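Local coordinates for protein pelota homolog (Archaeoglobus fulgidus, PDB 3OBY) that probably recognises stalled ribosomes and cleaves their mRNA as a metal-dependent endoribonuclease, aiding ribosome release and the degradation of damaged messages, at residues A[139-143]-A[155-159]; A[133-137]-A[222-228]; A[171-177]-A[199-204]. All coordinates share one frame; numbering follows the deposited sequence.

Interaction 1 (A[139-143]-A[155-159])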
ATOM      1  N   GLY A 139     -32.677  13.164  -8.007  1.00 58.29           N
ATOM      2  CA  GLY A 139     -32.824  13.363  -9.438  1.00 43.07           C
ATOM      3  C   GLY A 139     -31.606  13.737 -10.263  1.00 53.34           C
ATOM      4  O   GLY A 139     -31.752  14.213 -11.388  1.00 56.13           O
ATOM      5  N   TYR A 140     -30.407  13.527  -9.736  1.00 58.55           N
ATOM      6  CA  TYR A 140     -29.204  13.865 -10.492  1.00 65.51           C
ATOM      7  C   TYR A 140     -27.977  13.075 -10.050  1.00 62.80           C
ATOM      8  O   TYR A 140     -27.729  12.905  -8.855  1.00 64.41           O
ATOM      9  CB  TYR A 140     -28.917  15.365 -10.385  1.00 68.19           C
ATOM     10  CG  TYR A 140     -27.701  15.803 -11.163  1.00 59.09           C
ATOM     11  CD1 TYR A 140     -27.601  15.558 -12.533  1.00 55.58           C
ATOM     12  CD2 TYR A 140     -26.649  16.462 -10.532  1.00 54.92           C
ATOM     13  CE1 TYR A 140     -26.483  15.958 -13.255  1.00 61.74           C
ATOM     14  CE2 TYR A 140     -25.529  16.869 -11.243  1.00 56.37           C
ATOM     15  CZ  TYR A 140     -25.453  16.615 -12.603  1.00 60.99           C
ATOM     16  OH  TYR A 140     -24.350  17.026 -13.310  1.00 66.73           O
ATOM     17  N   ALA A 141     -27.207  12.604 -11.027  1.00 55.78           N
ATOM     18  CA  ALA A 141     -26.009  11.832 -10.745  1.00 52.96           C
ATOM     19  C   ALA A 141     -24.947  11.995 -11.824  1.00 55.96           C
ATOM     20  O   ALA A 141     -25.252  12.152 -13.007  1.00 59.16           O
ATOM     21  CB  ALA A 141     -26.365  10.363 -10.590  1.00 50.17           C
ATOM     22  N   VAL A 142     -23.692  11.956 -11.394  1.00 53.04           N
ATOM     23  CA  VAL A 142     -22.551  12.080 -12.291  1.00 47.69           C
ATOM     24  C   VAL A 142     -21.468  11.123 -11.820  1.00 42.89           C
ATOM     25  O   VAL A 142     -21.145  11.065 -10.633  1.00 45.78           O
ATOM     26  CB  VAL A 142     -21.970  13.508 -12.279  1.00 49.85           C
ATOM     27  CG1 VAL A 142     -20.728  13.575 -13.159  1.00 37.72           C
ATOM     28  CG2 VAL A 142     -23.012  14.486 -12.755  1.00 44.56           C
ATOM     29  N   ALA A 143     -20.907  10.372 -12.753  1.00 41.92           N
ATOM     30  CA  ALA A 143     -19.867   9.426 -12.407  1.00 42.75           C
ATOM     31  C   ALA A 143     -18.621   9.652 -13.237  1.00 46.68           C
ATOM     32  O   ALA A 143     -18.687  10.063 -14.394  1.00 47.89           O
ATOM     33  CB  ALA A 143     -20.368   8.009 -12.600  1.00 47.64           C
ATOM     34  N   PHE A 155     -20.449   9.353 -17.164  1.00 51.33           N
ATOM     35  CA  PHE A 155     -21.864   9.502 -17.482  1.00 48.82           C
ATOM     36  C   PHE A 155     -22.608  10.411 -16.525  1.00 50.67           C
ATOM     37  O   PHE A 155     -22.097  10.794 -15.476  1.00 46.06           O
ATOM     38  CB  PHE A 155     -22.583   8.142 -17.548  1.00 48.69           C
ATOM     39  CG  PHE A 155     -22.788   7.473 -16.206  1.00 61.25           C
ATOM     40  CD1 PHE A 155     -21.915   6.482 -15.766  1.00 61.91           C
ATOM     41  CD2 PHE A 155     -23.881   7.801 -15.404  1.00 56.95           C
ATOM     42  CE1 PHE A 155     -22.124   5.830 -14.551  1.00 59.66           C
ATOM     43  CE2 PHE A 155     -24.098   7.153 -14.184  1.00 49.53           C
ATOM     44  CZ  PHE A 155     -23.219   6.164 -13.762  1.00 59.56           C
ATOM     45  N   GLU A 156     -23.826  10.757 -16.925  1.00 61.51           N
ATOM     46  CA  GLU A 156     -24.720  11.608 -16.149  1.00 69.82           C
ATOM     47  C   GLU A 156     -26.118  10.998 -16.203  1.00 67.58           C
ATOM     48  O   GLU A 156     -26.411  10.160 -17.057  1.00 66.80           O
ATOM     49  CB  GLU A 156     -24.788  13.015 -16.739  1.00 76.28           C
ATOM     50  CG  GLU A 156     -23.952  14.065 -16.049  1.00 69.13           C
ATOM     51  CD  GLU A 156     -24.384  15.460 -16.458  1.00 75.35           C
ATOM     52  OE1 GLU A 156     -24.794  15.629 -17.625  1.00 75.58           O
ATOM     53  OE2 GLU A 156     -24.312  16.387 -15.629  1.00 77.62           O
ATOM     54  N   GLU A 157     -26.984  11.435 -15.300  1.00 65.07           N
ATOM     55  CA  GLU A 157     -28.341  10.927 -15.267  1.00 61.38           C
ATOM     56  C   GLU A 157     -29.185  11.895 -14.455  1.00 58.14           C
ATOM     57  O   GLU A 157     -28.805  12.284 -13.351  1.00 51.87           O
ATOM     58  CB  GLU A 157     -28.358   9.538 -14.627  1.00 63.03           C
ATOM     59  CG  GLU A 157     -29.607   8.712 -14.914  1.00 84.31           C
ATOM     60  CD  GLU A 157     -29.813   8.449 -16.393  1.00 93.15           C
ATOM     61  OE1 GLU A 157     -28.826   8.177 -17.081  1.00100.85           O
ATOM     62  OE2 GLU A 157     -30.963   8.506 -16.866  1.00 93.10           O
ATOM     63  N   ARG A 158     -30.322  12.296 -15.008  1.00 56.08           N
ATOM     64  CA  ARG A 158     -31.205  13.216 -14.309  1.00 60.12           C
ATOM     65  C   ARG A 158     -32.555  12.564 -14.053  1.00 60.79           C
ATOM     66  O   ARG A 158     -32.982  11.689 -14.805  1.00 55.22           O
ATOM     67  CB  ARG A 158     -31.370  14.511 -15.114  1.00 59.41           C
ATOM     68  CG  ARG A 158     -30.094  15.354 -15.168  1.00 65.87           C
ATOM     69  CD  ARG A 158     -30.244  16.612 -16.021  1.00 68.35           C
ATOM     70  NE  ARG A 158     -28.993  17.367 -16.107  1.00 62.46           N
ATOM     71  CZ  ARG A 158     -28.465  18.074 -15.110  1.00 64.77           C
ATOM     72  NH1 ARG A 158     -29.078  18.137 -13.933  1.00 63.56           N
ATOM     73  NH2 ARG A 158     -27.310  18.707 -15.284  1.00 57.54           N
ATOM     74  N   MET A 159     -33.210  12.990 -12.977  1.00 67.50           N
ATOM     75  CA  MET A 159     -34.511  12.455 -12.593  1.00 74.91           C
ATOM     76  C   MET A 159     -35.400  12.279 -13.813  1.00 74.56           C
ATOM     77  O   MET A 159     -35.551  11.168 -14.318  1.00 77.38           O
ATOM     78  CB  MET A 159     -35.196  13.387 -11.587  1.00 78.13           C
ATOM     79  CG  MET A 159     -36.480  12.823 -10.991  1.00 84.87           C
ATOM     80  SD  MET A 159     -36.240  11.273 -10.080  1.00 92.14           S
ATOM     81  CE  MET A 159     -36.315  11.852  -8.378  1.00 82.27           C
TER

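Interaction 2 (A[133-137]-A[222-228])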
ATOM      1  N   MET A 133     -16.114   6.928  -9.253  1.00 26.39           N
ATOM      2  CA  MET A 133     -16.711   7.827  -8.288  1.00 24.29           C
ATOM      3  C   MET A 133     -18.076   8.277  -8.783  1.00 35.83           C
ATOM      4  O   MET A 133     -18.236   8.643  -9.949  1.00 40.67           O
ATOM      5  CB  MET A 133     -15.808   9.036  -8.068  1.00 25.70           C
ATOM      6  CG  MET A 133     -14.630   8.770  -7.159  1.00 20.52           C
ATOM      7  SD  MET A 133     -13.569  10.202  -7.056  1.00 32.71           S
ATOM      8  CE  MET A 133     -11.920   9.442  -7.215  1.00  4.87           C
ATOM      9  N   LEU A 134     -19.057   8.244  -7.888  1.00 36.77           N
ATOM     10  CA  LEU A 134     -20.421   8.639  -8.215  1.00 22.06           C
ATOM     11  C   LEU A 134     -20.984   9.625  -7.211  1.00 22.09           C
ATOM     12  O   LEU A 134     -21.162   9.297  -6.037  1.00 33.24           O
ATOM     13  CB  LEU A 134     -21.332   7.417  -8.247  1.00 18.95           C
ATOM     14  CG  LEU A 134     -22.824   7.757  -8.312  1.00 17.54           C
ATOM     15  CD1 LEU A 134     -23.188   8.097  -9.742  1.00 27.26           C
ATOM     16  CD2 LEU A 134     -23.658   6.584  -7.827  1.00 19.87           C
ATOM     17  N   THR A 135     -21.261  10.835  -7.672  1.00 26.20           N
ATOM     18  CA  THR A 135     -21.850  11.849  -6.809  1.00 26.86           C
ATOM     19  C   THR A 135     -23.327  11.828  -7.159  1.00 26.93           C
ATOM     20  O   THR A 135     -23.685  11.860  -8.336  1.00 24.84           O
ATOM     21  CB  THR A 135     -21.271  13.235  -7.092  1.00 31.29           C
ATOM     22  OG1 THR A 135     -21.303  13.488  -8.502  1.00 38.71           O
ATOM     23  CG2 THR A 135     -19.843  13.320  -6.588  1.00 23.89           C
ATOM     24  N   ILE A 136     -24.182  11.752  -6.148  1.00 32.40           N
ATOM     25  CA  ILE A 136     -25.614  11.686  -6.393  1.00 39.34           C
ATOM     26  C   ILE A 136     -26.437  12.494  -5.403  1.00 44.12           C
ATOM     27  O   ILE A 136     -26.109  12.596  -4.219  1.00 35.42           O
ATOM     28  CB  ILE A 136     -26.105  10.223  -6.356  1.00 50.43           C
ATOM     29  CG1 ILE A 136     -27.523  10.124  -6.921  1.00 62.05           C
ATOM     30  CG2 ILE A 136     -26.086   9.705  -4.924  1.00 53.18           C
ATOM     31  CD1 ILE A 136     -28.062   8.700  -6.982  1.00 55.12           C
ATOM     32  N   GLU A 137     -27.516  13.065  -5.918  1.00 47.03           N
ATOM     33  CA  GLU A 137     -28.440  13.866  -5.135  1.00 55.06           C
ATOM     34  C   GLU A 137     -29.778  13.668  -5.832  1.00 59.69           C
ATOM     35  O   GLU A 137     -29.809  13.253  -6.989  1.00 59.13           O
ATOM     36  CB  GLU A 137     -28.032  15.338  -5.180  1.00 53.97           C
ATOM     37  CG  GLU A 137     -28.321  16.022  -6.506  1.00 60.81           C
ATOM     38  CD  GLU A 137     -27.680  17.390  -6.606  1.00 60.45           C
ATOM     39  OE1 GLU A 137     -27.881  18.216  -5.691  1.00 55.11           O
ATOM     40  OE2 GLU A 137     -26.975  17.640  -7.606  1.00 55.17           O
ATOM     41  N   SER A 222     -20.294  17.723  -1.756  1.00 40.54           N
ATOM     42  CA  SER A 222     -20.133  18.306  -3.080  1.00 33.58           C
ATOM     43  C   SER A 222     -20.728  17.373  -4.133  1.00 36.29           C
ATOM     44  O   SER A 222     -21.131  16.254  -3.829  1.00 35.98           O
ATOM     45  CB  SER A 222     -18.646  18.526  -3.364  1.00 39.06           C
ATOM     46  OG  SER A 222     -17.968  19.013  -2.215  1.00 35.37           O
ATOM     47  N   VAL A 223     -20.787  17.835  -5.373  1.00 34.24           N
ATOM     48  CA  VAL A 223     -21.322  17.014  -6.446  1.00 37.67           C
ATOM     49  C   VAL A 223     -20.530  17.291  -7.722  1.00 33.12           C
ATOM     50  O   VAL A 223     -19.919  18.348  -7.853  1.00 36.63           O
ATOM     51  CB  VAL A 223     -22.828  17.304  -6.665  1.00 45.52           C
ATOM     52  CG1 VAL A 223     -23.041  18.784  -6.950  1.00 50.28           C
ATOM     53  CG2 VAL A 223     -23.370  16.442  -7.802  1.00 43.04           C
ATOM     54  N   GLY A 224     -20.527  16.335  -8.647  1.00 26.60           N
ATOM     55  CA  GLY A 224     -19.791  16.510  -9.890  1.00 38.70           C
ATOM     56  C   GLY A 224     -18.322  16.844  -9.676  1.00 50.78           C
ATOM     57  O   GLY A 224     -17.687  16.328  -8.751  1.00 50.84           O
ATOM     58  N   SER A 225     -17.783  17.708 -10.535  1.00 54.14           N
ATOM     59  CA  SER A 225     -16.382  18.125 -10.455  1.00 58.67           C
ATOM     60  C   SER A 225     -15.936  18.439  -9.030  1.00 55.73           C
ATOM     61  O   SER A 225     -14.936  17.911  -8.545  1.00 55.78           O
ATOM     62  CB  SER A 225     -16.156  19.357 -11.328  1.00 68.36           C
ATOM     63  OG  SER A 225     -14.883  19.924 -11.071  1.00 82.69           O
ATOM     64  N   ARG A 226     -16.678  19.324  -8.376  1.00 55.33           N
ATOM     65  CA  ARG A 226     -16.388  19.716  -7.003  1.00 56.36           C
ATOM     66  C   ARG A 226     -16.219  18.476  -6.134  1.00 53.69           C
ATOM     67  O   ARG A 226     -15.215  18.328  -5.430  1.00 45.11           O
ATOM     68  CB  ARG A 226     -17.535  20.572  -6.463  1.00 67.48           C
ATOM     69  CG  ARG A 226     -17.393  22.059  -6.732  1.00 88.51           C
ATOM     70  CD  ARG A 226     -16.710  22.730  -5.556  1.00108.07           C
ATOM     71  NE  ARG A 226     -17.546  22.634  -4.362  1.00121.74           N
ATOM     72  CZ  ARG A 226     -17.110  22.793  -3.117  1.00127.53           C
ATOM     73  NH1 ARG A 226     -15.832  23.055  -2.878  1.00133.32           N
ATOM     74  NH2 ARG A 226     -17.958  22.682  -2.105  1.00129.48           N
ATOM     75  N   GLY A 227     -17.210  17.589  -6.200  1.00 43.32           N
ATOM     76  CA  GLY A 227     -17.188  16.365  -5.421  1.00 39.63           C
ATOM     77  C   GLY A 227     -15.970  15.489  -5.633  1.00 36.36           C
ATOM     78  O   GLY A 227     -15.309  15.098  -4.672  1.00 37.07           O
ATOM     79  N   PHE A 228     -15.668  15.172  -6.887  1.00 29.32           N
ATOM     80  CA  PHE A 228     -14.518  14.332  -7.185  1.00 31.08           C
ATOM     81  C   PHE A 228     -13.265  14.921  -6.558  1.00 34.44           C
ATOM     82  O   PHE A 228     -12.451  14.194  -5.983  1.00 38.25           O
ATOM     83  CB  PHE A 228     -14.331  14.188  -8.700  1.00 25.88           C
ATOM     84  CG  PHE A 228     -15.546  13.652  -9.415  1.00 30.68           C
ATOM     85  CD1 PHE A 228     -16.374  12.709  -8.809  1.00 40.12           C
ATOM     86  CD2 PHE A 228     -15.845  14.065 -10.707  1.00  9.13           C
ATOM     87  CE1 PHE A 228     -17.485  12.185  -9.482  1.00 33.21           C
ATOM     88  CE2 PHE A 228     -16.948  13.548 -11.386  1.00 21.16           C
ATOM     89  CZ  PHE A 228     -17.770  12.605 -10.772  1.00 24.58           C
TER

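Interaction 3 (A[171-177]-A[199-204])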
ATOM      1  N   GLU A 171     -36.726   5.249  -9.588  1.00 83.02           N
ATOM      2  CA  GLU A 171     -36.174   4.351 -10.590  1.00 80.68           C
ATOM      3  C   GLU A 171     -35.061   5.051 -11.341  1.00 75.93           C
ATOM      4  O   GLU A 171     -34.598   4.595 -12.387  1.00 73.96           O
ATOM      5  CB  GLU A 171     -37.246   3.856 -11.560  1.00 82.70           C
ATOM      6  CG  GLU A 171     -37.295   2.339 -11.618  1.00 90.72           C
ATOM      7  CD  GLU A 171     -35.997   1.695 -11.131  1.00 96.01           C
ATOM      8  OE1 GLU A 171     -35.666   1.843  -9.933  1.00 96.46           O
ATOM      9  OE2 GLU A 171     -35.306   1.046 -11.944  1.00 97.59           O
ATOM     10  N   PHE A 172     -34.656   6.184 -10.784  1.00 66.80           N
ATOM     11  CA  PHE A 172     -33.570   6.988 -11.306  1.00 59.52           C
ATOM     12  C   PHE A 172     -32.359   6.115 -10.967  1.00 61.11           C
ATOM     13  O   PHE A 172     -31.419   5.973 -11.756  1.00 51.23           O
ATOM     14  CB  PHE A 172     -33.552   8.322 -10.543  1.00 56.72           C
ATOM     15  CG  PHE A 172     -32.290   9.113 -10.698  1.00 54.65           C
ATOM     16  CD1 PHE A 172     -31.838   9.497 -11.954  1.00 54.45           C
ATOM     17  CD2 PHE A 172     -31.546   9.473  -9.577  1.00 59.24           C
ATOM     18  CE1 PHE A 172     -30.667  10.239 -12.091  1.00 58.07           C
ATOM     19  CE2 PHE A 172     -30.373  10.215  -9.704  1.00 65.16           C
ATOM     20  CZ  PHE A 172     -29.931  10.594 -10.968  1.00 61.45           C
ATOM     21  N   PHE A 173     -32.438   5.498  -9.788  1.00 56.10           N
ATOM     22  CA  PHE A 173     -31.406   4.608  -9.265  1.00 53.11           C
ATOM     23  C   PHE A 173     -31.107   3.465 -10.226  1.00 52.30           C
ATOM     24  O   PHE A 173     -29.960   3.256 -10.627  1.00 44.64           O
ATOM     25  CB  PHE A 173     -31.854   4.023  -7.921  1.00 48.33           C
ATOM     26  CG  PHE A 173     -31.877   5.019  -6.793  1.00 42.45           C
ATOM     27  CD1 PHE A 173     -31.684   6.378  -7.028  1.00 43.30           C
ATOM     28  CD2 PHE A 173     -32.099   4.593  -5.488  1.00 47.03           C
ATOM     29  CE1 PHE A 173     -31.713   7.299  -5.981  1.00 47.51           C
ATOM     30  CE2 PHE A 173     -32.130   5.505  -4.432  1.00 57.38           C
ATOM     31  CZ  PHE A 173     -31.936   6.861  -4.680  1.00 48.30           C
ATOM     32  N   GLY A 174     -32.147   2.717 -10.576  1.00 55.42           N
ATOM     33  CA  GLY A 174     -31.979   1.602 -11.487  1.00 60.94           C
ATOM     34  C   GLY A 174     -31.191   1.973 -12.726  1.00 59.11           C
ATOM     35  O   GLY A 174     -30.317   1.220 -13.155  1.00 64.23           O
ATOM     36  N   GLU A 175     -31.495   3.133 -13.300  1.00 63.76           N
ATOM     37  CA  GLU A 175     -30.812   3.599 -14.503  1.00 67.08           C
ATOM     38  C   GLU A 175     -29.338   3.875 -14.232  1.00 62.62           C
ATOM     39  O   GLU A 175     -28.478   3.518 -15.036  1.00 55.01           O
ATOM     40  CB  GLU A 175     -31.487   4.863 -15.040  1.00 81.99           C
ATOM     41  CG  GLU A 175     -32.890   4.634 -15.583  1.00103.07           C
ATOM     42  CD  GLU A 175     -33.547   5.914 -16.061  1.00117.75           C
ATOM     43  OE1 GLU A 175     -32.926   6.990 -15.925  1.00129.56           O
ATOM     44  OE2 GLU A 175     -34.686   5.847 -16.571  1.00122.71           O
ATOM     45  N   VAL A 176     -29.054   4.513 -13.099  1.00 55.05           N
ATOM     46  CA  VAL A 176     -27.679   4.821 -12.723  1.00 43.98           C
ATOM     47  C   VAL A 176     -26.918   3.518 -12.530  1.00 40.07           C
ATOM     48  O   VAL A 176     -25.824   3.332 -13.075  1.00 33.03           O
ATOM     49  CB  VAL A 176     -27.617   5.615 -11.397  1.00 41.29           C
ATOM     50  CG1 VAL A 176     -26.169   5.893 -11.019  1.00 39.04           C
ATOM     51  CG2 VAL A 176     -28.384   6.912 -11.531  1.00 48.96           C
ATOM     52  N   ALA A 177     -27.512   2.619 -11.755  1.00 34.91           N
ATOM     53  CA  ALA A 177     -26.904   1.333 -11.469  1.00 39.69           C
ATOM     54  C   ALA A 177     -26.583   0.548 -12.735  1.00 43.12           C
ATOM     55  O   ALA A 177     -25.536  -0.092 -12.830  1.00 45.29           O
ATOM     56  CB  ALA A 177     -27.831   0.511 -10.574  1.00 41.04           C
ATOM     57  N   ASP A 199     -29.519   5.804   0.323  1.00 45.15           N
ATOM     58  CA  ASP A 199     -30.572   4.970  -0.246  1.00 52.78           C
ATOM     59  C   ASP A 199     -30.109   4.250  -1.509  1.00 51.31           C
ATOM     60  O   ASP A 199     -30.543   3.131  -1.783  1.00 50.22           O
ATOM     61  CB  ASP A 199     -31.818   5.805  -0.561  1.00 57.97           C
ATOM     62  CG  ASP A 199     -32.343   6.554   0.651  1.00 63.25           C
ATOM     63  OD1 ASP A 199     -32.160   6.065   1.790  1.00 56.14           O
ATOM     64  OD2 ASP A 199     -32.950   7.628   0.460  1.00 57.19           O
ATOM     65  N   PHE A 200     -29.227   4.888  -2.275  1.00 51.55           N
ATOM     66  CA  PHE A 200     -28.717   4.286  -3.505  1.00 37.99           C
ATOM     67  C   PHE A 200     -27.943   3.011  -3.171  1.00 33.97           C
ATOM     68  O   PHE A 200     -28.154   1.965  -3.790  1.00 24.34           O
ATOM     69  CB  PHE A 200     -27.812   5.277  -4.254  1.00 28.03           C
ATOM     70  CG  PHE A 200     -27.317   4.764  -5.578  1.00 31.94           C
ATOM     71  CD1 PHE A 200     -28.201   4.549  -6.632  1.00 31.48           C
ATOM     72  CD2 PHE A 200     -25.970   4.451  -5.759  1.00 29.00           C
ATOM     73  CE1 PHE A 200     -27.749   4.028  -7.851  1.00 36.14           C
ATOM     74  CE2 PHE A 200     -25.511   3.929  -6.969  1.00 23.96           C
ATOM     75  CZ  PHE A 200     -26.402   3.714  -8.015  1.00 29.94           C
ATOM     76  N   LEU A 201     -27.052   3.097  -2.188  1.00 33.66           N
ATOM     77  CA  LEU A 201     -26.268   1.938  -1.783  1.00 46.05           C
ATOM     78  C   LEU A 201     -27.204   0.803  -1.372  1.00 55.53           C
ATOM     79  O   LEU A 201     -26.994  -0.349  -1.758  1.00 57.45           O
ATOM     80  CB  LEU A 201     -25.320   2.301  -0.630  1.00 38.42           C
ATOM     81  CG  LEU A 201     -24.510   1.163   0.013  1.00 37.09           C
ATOM     82  CD1 LEU A 201     -23.787   0.353  -1.046  1.00 39.84           C
ATOM     83  CD2 LEU A 201     -23.518   1.740   1.004  1.00 25.01           C
ATOM     84  N   ASP A 202     -28.237   1.124  -0.595  1.00 59.41           N
ATOM     85  CA  ASP A 202     -29.196   0.102  -0.179  1.00 58.38           C
ATOM     86  C   ASP A 202     -29.800  -0.505  -1.440  1.00 47.09           C
ATOM     87  O   ASP A 202     -29.979  -1.719  -1.530  1.00 53.02           O
ATOM     88  CB  ASP A 202     -30.313   0.696   0.696  1.00 70.32           C
ATOM     89  CG  ASP A 202     -29.856   0.994   2.119  1.00 70.94           C
ATOM     90  OD1 ASP A 202     -29.054   0.211   2.673  1.00 69.45           O
ATOM     91  OD2 ASP A 202     -30.317   2.004   2.693  1.00 61.72           O
ATOM     92  N   PHE A 203     -30.105   0.352  -2.413  1.00 34.35           N
ATOM     93  CA  PHE A 203     -30.663  -0.096  -3.681  1.00 27.04           C
ATOM     94  C   PHE A 203     -29.706  -1.090  -4.332  1.00 33.09           C
ATOM     95  O   PHE A 203     -30.132  -2.068  -4.947  1.00 33.42           O
ATOM     96  CB  PHE A 203     -30.868   1.089  -4.626  1.00 18.00           C
ATOM     97  CG  PHE A 203     -31.335   0.690  -6.005  1.00 25.32           C
ATOM     98  CD1 PHE A 203     -32.674   0.398  -6.246  1.00 36.99           C
ATOM     99  CD2 PHE A 203     -30.430   0.575  -7.054  1.00 25.39           C
ATOM    100  CE1 PHE A 203     -33.105  -0.001  -7.512  1.00 43.26           C
ATOM    101  CE2 PHE A 203     -30.850   0.177  -8.324  1.00 35.80           C
ATOM    102  CZ  PHE A 203     -32.189  -0.114  -8.550  1.00 46.87           C
ATOM    103  N   LEU A 204     -28.410  -0.827  -4.204  1.00 32.27           N
ATOM    104  CA  LEU A 204     -27.398  -1.706  -4.777  1.00 38.57           C
ATOM    105  C   LEU A 204     -27.276  -2.987  -3.961  1.00 38.57           C
ATOM    106  O   LEU A 204     -27.121  -4.075  -4.511  1.00 28.51           O
ATOM    107  CB  LEU A 204     -26.042  -0.995  -4.830  1.00 45.84           C
ATOM    108  CG  LEU A 204     -25.859   0.112  -5.869  1.00 46.60           C
ATOM    109  CD1 LEU A 204     -24.448   0.678  -5.776  1.00 55.81           C
ATOM    110  CD2 LEU A 204     -26.113  -0.454  -7.255  1.00 52.52           C
TER

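Interaction 1 (A[139-143]-A[155-159])
The carbonyl oxygen of E157 takes two hydrogens from the facing strand: the N-H of A141, with N to O at 2.8 Å, and a CA-H...O contact from Y140. These contacts belong to the antiparallel beta hairpin of strands 140-147 and 150-158, whose local axes run 175° apart; strand 150-158 forms an edge of the five-stranded mixed sheet. A141-E157 and A143-F155 are hydrogen-bonded pairs, A143 N reaching F155 O at 3.0 Å, and they alternate with the non-hydrogen-bonded pairs Y140-R158 and V142-E156.

On the face bearing Y140, V142, E156 and R158, the tyrosine ring and the guanidinium lie alongside in nearly parallel planes (8° apart), Y140 CE1 resting 3.4 Å from R158 CZ, near the rim of the group. The carboxylate of E156 arrives at the hydroxyl edge of the ring. It accepts a hydrogen bond from Y140 OH, though the modelled length is doubtfully short. R158 NH2 is 3.8 Å from E156 OE2, a long pairing of charges alone, while V142 CG2 lies against E156 CG at 3.5 Å.

The other face meets helix 172-183, where E157 forms a salt bridge with K179. Here F155 holds CG between its backbone N and carbonyl carbon (chi1 72°), turning the ring back across the hairpin until A143 CB sits over one face, 3.8 Å from the centroid.

Interaction 2 (A[133-137]-A[222-228])
Strand 133-137 and helix 224-228 pass with their local axes 8.5 Å apart at closest and their directions 127° apart, and the backbones come nearest at the CA atoms of T135 and V223. This is helix-on-sheet packing in an alpha/beta fold: T135 and M133 direct their side chains at helix 224-233, whereas L134 and I136 alternate to the opposite face, which helices 172-183 and 196-207 cover.

T135 carries the polar link. G224 N donates to T135 OG1 at 3.0 Å with an N-H...O angle of 155°, so a backbone amide of the 222-228 segment is tied directly to the strand. The hydroxyl is also hydrogen-bonded to V142 O on the neighbouring strand, and since that carbonyl can only accept, the geometry fits OG1 donating to V142 while accepting from G224. Its chi1 of 49° sets OG1 between the backbone N and carbonyl carbon and puts CG2 beside the N, from where the methyl reaches F228 CE1 at 3.9 Å. A valine here, having a methyl in place of the hydroxyl, would probably leave G224 N without its acceptor on the strand and take from V142 O the hydroxyl bond, though not the backbone one.

V223 flanks this bond, its CG2 lying 3.7 Å from T135 OG1 and 3.8 Å from E137 OE2. G227 brings its CA to 4.2 Å from T135 CG2, so backbone itself faces the methyl. Beyond it the side chains of F228 and M133 run alongside one another, head to tail, CD1 meeting M133 CB at 3.8 Å. The methionine sulfur completes an oblique Met-aromatic contact, with M133 SD 5.2 Å from the centroid of the F228 ring.

Interaction 3 (A[171-177]-A[199-204])
F173 packs against both F200 and F203 in a three-ring aromatic cluster that joins two helices packed on the same face of the mixed sheet. The edge of F200 points into the face of F173 in a T-shaped pair, with centroids 5.4 Å apart and planes at 89°, and F200 CD1 lies above the rim of the F173 ring. Toward F203 the roles change: F173 offers its edge in an offset edge-to-face pair with centroids 5.9 Å apart, and its CB makes a CH-pi contact over the middle of the F203 ring, 3.8 Å from the centroid.

Smaller groups close round the rings. V176 CG1 meets F200 CZ obliquely at 3.7 Å. A177 CB reaches the edge of F203 in its plane, 3.8 Å from CE2, and G174 lays its bare backbone against the far end of the same ring. No hydrogen bond crosses, so the contact rests on apolar and ring packing.

Helices 172-177 and 199-204 cross at -66°, their local axes 10.3 Å apart at closest. With CG anti to its backbone N (chi1 -176°), F200 reaches toward helix 172-177, bringing CZ to V176 and A177; L134 of strand 131-137 also touches it. I136 of that strand in turn backs F173. One helical turn beyond F200, L204 extends the seam, its CD2 lying 3.9 Å from A177 CB.

Of the elements in these contacts, strand 131-137 comes first along the chain and contributes to interaction 2, which closes only at residues 222-228, some 85 residues on. Both other contacts fall within that long loop. Interaction 1 pairs the open end of the hairpin, closing a loop of 11 residues; interaction 3 then opens at 171 and closes at 204, so these two lie in series and none cross. Strand 131-137 is the common element: V142 of interaction 1 pairs with T135 of interaction 2, while L134 and I136 touch F200, F172, F173 and V176 of interaction 3. Together they tie the hairpin edge of the mixed sheet to helices on its two faces.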